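Local coordinates for TodX (Pseudomonas putida, PDB 3BS0), which transports toluene across the outer membrane as a beta-barrel protein of the FadL family, at residues Ser142-Ala145 with Leu149-Gly152; Ile31-Thr36 with Gly236-Phe241. All coordinates share one frame; numbering follows the deposited sequence.

Contact 1 of 2, residues Ser142-Ala145 with Leu149-Gly152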
ATOM      1  N   SER A 142      -1.104  23.459   9.376  1.00 54.27           N
ATOM      2  CA  SER A 142      -0.662  24.193   8.206  1.00 56.48           C
ATOM      3  C   SER A 142      -0.748  25.681   8.515  1.00 57.20           C
ATOM      4  O   SER A 142      -1.734  26.148   9.085  1.00 55.86           O
ATOM      5  CB  SER A 142      -1.540  23.855   7.004  1.00 56.49           C
ATOM      6  OG  SER A 142      -0.951  24.332   5.811  1.00 58.13           O
ATOM      7  N   TYR A 143       0.299  26.415   8.152  1.00 59.68           N
ATOM      8  CA  TYR A 143       0.353  27.851   8.390  1.00 60.41           C
ATOM      9  C   TYR A 143       0.602  28.607   7.096  1.00 59.14           C
ATOM     10  O   TYR A 143       1.495  28.263   6.326  1.00 59.35           O
ATOM     11  CB  TYR A 143       1.461  28.193   9.393  1.00 60.52           C
ATOM     12  CG  TYR A 143       1.456  29.648   9.806  1.00 63.92           C
ATOM     13  CD1 TYR A 143       0.332  30.214  10.402  1.00 64.92           C
ATOM     14  CD2 TYR A 143       2.565  30.468   9.588  1.00 65.44           C
ATOM     15  CE1 TYR A 143       0.304  31.564  10.770  1.00 66.89           C
ATOM     16  CE2 TYR A 143       2.548  31.826   9.951  1.00 65.85           C
ATOM     17  CZ  TYR A 143       1.413  32.368  10.540  1.00 66.47           C
ATOM     18  OH  TYR A 143       1.360  33.709  10.878  1.00 66.08           O
ATOM     19  N   GLN A 144      -0.212  29.624   6.854  1.00 57.41           N
ATOM     20  CA  GLN A 144      -0.054  30.464   5.678  1.00 56.14           C
ATOM     21  C   GLN A 144       0.838  31.583   6.209  1.00 55.60           C
ATOM     22  O   GLN A 144       0.368  32.675   6.518  1.00 51.66           O
ATOM     23  CB  GLN A 144      -1.412  31.018   5.236  1.00 56.07           C
ATOM     24  CG  GLN A 144      -1.383  31.868   3.984  1.00 54.93           C
ATOM     25  CD  GLN A 144      -1.590  31.063   2.718  1.00 56.67           C
ATOM     26  OE1 GLN A 144      -2.642  30.454   2.521  1.00 53.13           O
ATOM     27  NE2 GLN A 144      -0.584  31.062   1.846  1.00 56.52           N
ATOM     28  N   ALA A 145       2.127  31.279   6.332  1.00 57.76           N
ATOM     29  CA  ALA A 145       3.114  32.215   6.862  1.00 61.29           C
ATOM     30  C   ALA A 145       3.208  33.561   6.161  1.00 63.42           C
ATOM     31  O   ALA A 145       3.595  34.554   6.791  1.00 61.58           O
ATOM     32  CB  ALA A 145       4.490  31.561   6.899  1.00 61.36           C
ATOM     33  N   LEU A 149       4.338  31.685   0.610  1.00 79.59           N
ATOM     34  CA  LEU A 149       4.707  30.335   1.027  1.00 80.41           C
ATOM     35  C   LEU A 149       3.666  29.757   1.980  1.00 80.45           C
ATOM     36  O   LEU A 149       2.835  30.487   2.521  1.00 81.29           O
ATOM     37  CB  LEU A 149       6.079  30.337   1.705  1.00 79.85           C
ATOM     38  CG  LEU A 149       6.300  31.276   2.891  1.00 79.62           C
ATOM     39  CD1 LEU A 149       5.213  31.098   3.930  1.00 79.59           C
ATOM     40  CD2 LEU A 149       7.660  30.985   3.502  1.00 79.15           C
ATOM     41  N   THR A 150       3.724  28.450   2.201  1.00 79.48           N
ATOM     42  CA  THR A 150       2.764  27.811   3.087  1.00 78.28           C
ATOM     43  C   THR A 150       3.370  26.605   3.795  1.00 77.62           C
ATOM     44  O   THR A 150       3.550  25.544   3.209  1.00 79.02           O
ATOM     45  CB  THR A 150       1.524  27.377   2.296  1.00 78.84           C
ATOM     46  OG1 THR A 150       1.043  28.486   1.529  1.00 79.44           O
ATOM     47  CG2 THR A 150       0.431  26.921   3.226  1.00 80.33           C
ATOM     48  N   PHE A 151       3.682  26.784   5.071  1.00 75.81           N
ATOM     49  CA  PHE A 151       4.278  25.733   5.883  1.00 73.22           C
ATOM     50  C   PHE A 151       3.265  24.605   6.087  1.00 69.76           C
ATOM     51  O   PHE A 151       2.060  24.838   6.026  1.00 70.35           O
ATOM     52  CB  PHE A 151       4.695  26.337   7.229  1.00 75.78           C
ATOM     53  CG  PHE A 151       5.844  25.637   7.891  1.00 78.28           C
ATOM     54  CD1 PHE A 151       6.555  26.276   8.900  1.00 80.30           C
ATOM     55  CD2 PHE A 151       6.222  24.347   7.515  1.00 79.71           C
ATOM     56  CE1 PHE A 151       7.630  25.640   9.526  1.00 82.38           C
ATOM     57  CE2 PHE A 151       7.294  23.700   8.132  1.00 80.58           C
ATOM     58  CZ  PHE A 151       8.000  24.346   9.138  1.00 82.26           C
ATOM     59  N   GLY A 152       3.752  23.390   6.324  1.00 65.21           N
ATOM     60  CA  GLY A 152       2.860  22.263   6.535  1.00 59.91           C
ATOM     61  C   GLY A 152       3.532  21.023   7.095  1.00 56.63           C
ATOM     62  O   GLY A 152       4.360  20.411   6.424  1.00 57.99           O
TER

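Contact 2 of 2, residues Ile31-Thr36 with Gly236-Phe241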
ATOM      1  N   ILE A  31      -1.327  13.548   4.755  1.00 42.50           N
ATOM      2  CA  ILE A  31      -0.282  12.540   4.575  1.00 42.68           C
ATOM      3  C   ILE A  31       0.675  12.945   3.461  1.00 44.05           C
ATOM      4  O   ILE A  31       1.896  12.729   3.550  1.00 44.57           O
ATOM      5  CB  ILE A  31      -0.835  11.193   4.138  1.00 43.35           C
ATOM      6  CG1 ILE A  31      -1.864  10.680   5.137  1.00 43.35           C
ATOM      7  CG2 ILE A  31       0.325  10.211   3.992  1.00 47.47           C
ATOM      8  CD1 ILE A  31      -2.675   9.527   4.583  1.00 42.78           C
ATOM      9  N   SER A  32       0.103  13.489   2.387  1.00 42.20           N
ATOM     10  CA  SER A  32       0.886  13.924   1.253  1.00 38.67           C
ATOM     11  C   SER A  32       1.557  15.236   1.610  1.00 39.40           C
ATOM     12  O   SER A  32       2.527  15.244   2.367  1.00 39.06           O
ATOM     13  CB  SER A  32      -0.012  14.078   0.038  1.00 41.18           C
ATOM     14  OG  SER A  32      -1.168  14.829   0.351  1.00 45.90           O
ATOM     15  N   ASN A  33       1.037  16.346   1.097  1.00 39.24           N
ATOM     16  CA  ASN A  33       1.616  17.653   1.394  1.00 38.68           C
ATOM     17  C   ASN A  33       0.664  18.554   2.202  1.00 38.46           C
ATOM     18  O   ASN A  33      -0.060  19.375   1.640  1.00 37.76           O
ATOM     19  CB  ASN A  33       2.009  18.338   0.088  1.00 39.00           C
ATOM     20  CG  ASN A  33       2.709  19.649   0.315  1.00 39.80           C
ATOM     21  OD1 ASN A  33       3.188  19.923   1.420  1.00 39.96           O
ATOM     22  ND2 ASN A  33       2.794  20.466  -0.729  1.00 38.53           N
ATOM     23  N   PRO A  34       0.674  18.425   3.538  1.00 38.52           N
ATOM     24  CA  PRO A  34      -0.202  19.233   4.386  1.00 40.91           C
ATOM     25  C   PRO A  34      -0.155  20.737   4.141  1.00 43.19           C
ATOM     26  O   PRO A  34      -1.066  21.456   4.551  1.00 45.37           O
ATOM     27  CB  PRO A  34       0.240  18.862   5.805  1.00 40.95           C
ATOM     28  CG  PRO A  34       1.659  18.462   5.625  1.00 41.14           C
ATOM     29  CD  PRO A  34       1.606  17.641   4.366  1.00 40.13           C
ATOM     30  N   ALA A  35       0.898  21.212   3.479  1.00 42.62           N
ATOM     31  CA  ALA A  35       1.024  22.635   3.201  1.00 39.71           C
ATOM     32  C   ALA A  35      -0.034  23.062   2.210  1.00 39.16           C
ATOM     33  O   ALA A  35      -0.286  24.257   2.047  1.00 40.38           O
ATOM     34  CB  ALA A  35       2.389  22.943   2.653  1.00 40.75           C
ATOM     35  N   THR A  36      -0.648  22.094   1.536  1.00 35.69           N
ATOM     36  CA  THR A  36      -1.684  22.424   0.570  1.00 35.74           C
ATOM     37  C   THR A  36      -3.028  22.659   1.247  1.00 36.52           C
ATOM     38  O   THR A  36      -3.968  23.109   0.599  1.00 36.80           O
ATOM     39  CB  THR A  36      -1.890  21.315  -0.488  1.00 35.95           C
ATOM     40  OG1 THR A  36      -1.938  20.037   0.164  1.00 39.29           O
ATOM     41  CG2 THR A  36      -0.791  21.341  -1.540  1.00 33.01           C
ATOM     42  N   GLY A 236       5.388  23.108  -5.379  1.00 60.08           N
ATOM     43  CA  GLY A 236       5.340  22.441  -4.092  1.00 59.47           C
ATOM     44  C   GLY A 236       6.423  21.407  -3.836  1.00 58.48           C
ATOM     45  O   GLY A 236       7.094  20.929  -4.753  1.00 58.78           O
ATOM     46  N   ALA A 237       6.581  21.057  -2.564  1.00 56.92           N
ATOM     47  CA  ALA A 237       7.568  20.082  -2.142  1.00 55.47           C
ATOM     48  C   ALA A 237       7.284  19.628  -0.712  1.00 54.91           C
ATOM     49  O   ALA A 237       6.770  20.396   0.107  1.00 54.78           O
ATOM     50  CB  ALA A 237       8.959  20.683  -2.238  1.00 54.12           C
ATOM     51  N   MET A 238       7.620  18.375  -0.420  1.00 55.35           N
ATOM     52  CA  MET A 238       7.410  17.809   0.907  1.00 57.45           C
ATOM     53  C   MET A 238       8.385  16.669   1.189  1.00 58.12           C
ATOM     54  O   MET A 238       8.731  15.896   0.297  1.00 57.25           O
ATOM     55  CB  MET A 238       5.990  17.272   1.033  1.00 57.97           C
ATOM     56  CG  MET A 238       5.728  16.090   0.135  1.00 58.80           C
ATOM     57  SD  MET A 238       4.579  16.429  -1.207  1.00 61.52           S
ATOM     58  CE  MET A 238       5.356  17.696  -2.064  1.00 58.53           C
ATOM     59  N   TYR A 239       8.820  16.566   2.435  1.00 59.36           N
ATOM     60  CA  TYR A 239       9.727  15.505   2.817  1.00 62.08           C
ATOM     61  C   TYR A 239       9.012  14.577   3.770  1.00 62.80           C
ATOM     62  O   TYR A 239       8.317  15.029   4.670  1.00 62.07           O
ATOM     63  CB  TYR A 239      10.958  16.064   3.509  1.00 64.00           C
ATOM     64  CG  TYR A 239      11.823  14.985   4.102  1.00 65.63           C
ATOM     65  CD1 TYR A 239      12.485  14.068   3.288  1.00 67.14           C
ATOM     66  CD2 TYR A 239      11.991  14.885   5.482  1.00 67.07           C
ATOM     67  CE1 TYR A 239      13.310  13.073   3.840  1.00 69.26           C
ATOM     68  CE2 TYR A 239      12.807  13.894   6.047  1.00 68.94           C
ATOM     69  CZ  TYR A 239      13.466  12.998   5.222  1.00 68.28           C
ATOM     70  OH  TYR A 239      14.306  12.060   5.777  1.00 69.35           O
ATOM     71  N   ASN A 240       9.202  13.279   3.576  1.00 64.82           N
ATOM     72  CA  ASN A 240       8.563  12.286   4.420  1.00 66.89           C
ATOM     73  C   ASN A 240       9.612  11.562   5.247  1.00 68.86           C
ATOM     74  O   ASN A 240      10.651  11.165   4.727  1.00 69.98           O
ATOM     75  CB  ASN A 240       7.794  11.295   3.546  1.00 66.69           C
ATOM     76  CG  ASN A 240       6.606  10.702   4.250  1.00 65.16           C
ATOM     77  OD1 ASN A 240       5.698  10.185   3.615  1.00 67.16           O
ATOM     78  ND2 ASN A 240       6.606  10.766   5.568  1.00 64.16           N
ATOM     79  N   PHE A 241       9.334  11.407   6.539  1.00 70.86           N
ATOM     80  CA  PHE A 241      10.239  10.731   7.461  1.00 72.86           C
ATOM     81  C   PHE A 241      10.138   9.214   7.374  1.00 73.58           C
ATOM     82  O   PHE A 241       9.093   8.672   7.016  1.00 73.97           O
ATOM     83  CB  PHE A 241       9.947  11.173   8.899  1.00 75.11           C
ATOM     84  CG  PHE A 241      10.588  12.476   9.273  1.00 78.43           C
ATOM     85  CD1 PHE A 241      10.269  13.646   8.595  1.00 79.72           C
ATOM     86  CD2 PHE A 241      11.530  12.531  10.297  1.00 80.06           C
ATOM     87  CE1 PHE A 241      10.879  14.856   8.930  1.00 80.12           C
ATOM     88  CE2 PHE A 241      12.146  13.738  10.641  1.00 80.96           C
ATOM     89  CZ  PHE A 241      11.817  14.902   9.951  1.00 80.41           C
TER

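Contact 1 of 2, residues Ser142-Ala145 with Leu149-Gly152
Y143 and F151 form an antiparallel hydrogen-bonded pair at the end of a beta hairpin, with their CA atoms 5.1 Å apart. Y143 N donates to F151 O over 3.2 Å at an N-H...O angle of 154°, whereas the return bond from F151 N to Y143 O, 2.9 Å long, is bent and weak. Beyond this pair the chain turns away through an inverse gamma turn centred on Q144. The CB atoms of Y143 and F151 meet at 4.3 Å, and from there the two aromatic rings diverge. S142, Q144 and T150 gather on the other face. With T150 OG1 set beside its own backbone N (chi1 -51°), the methyl CG2 is turned to the opposite strand, 3.5 Å from Y143 O and 3.9 Å from S142 OG. The Q144 chain bends at chi2 (90°) and brings NE2 to 3.1 Å from T150 OG1, but the angle is too poor for a hydrogen bond. Losing both branches of T150 to an alanine here would probably leave Y143 O and S142 OG without the methyl beside them and the Q144 amide freer to turn. S142, Q144 and T150 all meet the N-terminal loop at S38, while Y143 packs its ring against W93. The contact thus ends the hairpin of strands 129-143 and 151-169 in the barrel wall, between strands 93-108 and 214-228.

Contact 2 of 2, residues Ile31-Thr36 with Gly236-Phe241
N33 and M238 carry this contact, one from the N-terminal loop and the other from barrel strand 233-240, with CA atoms 5.8 Å apart. The van der Waals part is a meeting of the two side chains at a slant. M238 holds its CG between the backbone N and the carbonyl carbon (chi1 66°), and further bends at chi2 and chi3 fold the thioether against N33: SD lies 3.5 Å from N33 CB, and the terminal methyl CE comes to 4.0 Å from N33 ND2. Near the root of the same chain, M238 CB is 3.9 Å from N33 OD1, while M238 CG rests 4.0 Å from the carbonyl oxygen S32 O. The amide of N33 is therefore bordered by the methionine along much of its length.

One pair of polar atoms comes near across the contact without bonding: N33 OD1 and A237 O, both acceptors, stay 3.8 Å apart, and no hydrogen bond links the two segments.

Several of the hydrogen bonds around N33 lie within residues 31-36. N33 OD1 accepts weakly from A35 N at 3.3 Å, forming an Asx turn, and N33 O receives T36 N at 2.8 Å as well as the hydroxyl OG1 of T36. These bonds set the start of the 3-10 segment 34-36. N33 ND2 turns to S21 O in a weak bond, and N33 also touches T226 of the adjoining strand 214-228.

M238 is bonded through its backbone to T282 and A237 to L225, consistent with their place in the wall. The chemistry thus implies a small seam held by van der Waals contact: the asparagine spends its polar groups on shaping the N-terminal loop, and the methionine supplies a pliable apolar surface against which that loop rests.

How the contacts relate
From the N terminus, the chain first passes through residues 31-36, part of the N-terminal region that forms the hatch inside the barrel in FadL-family proteins. It then enters the wall, where contact 1 closes a tight hairpin with three residues between its segments. Strand 233-240 follows later and meets the early loop in contact 2, closing a loop of about 200 residues that contains the whole of contact 1. The two centres are about 11 Å apart and the contacts touch: S142 OG probably hydrogen-bonds to P34 O, and P34 also packs on G152. The loop carrying N33 and P34 thereby ties the end of hairpin 129-143/151-169 to strand 233-240, with 214-228 between them in the same wall.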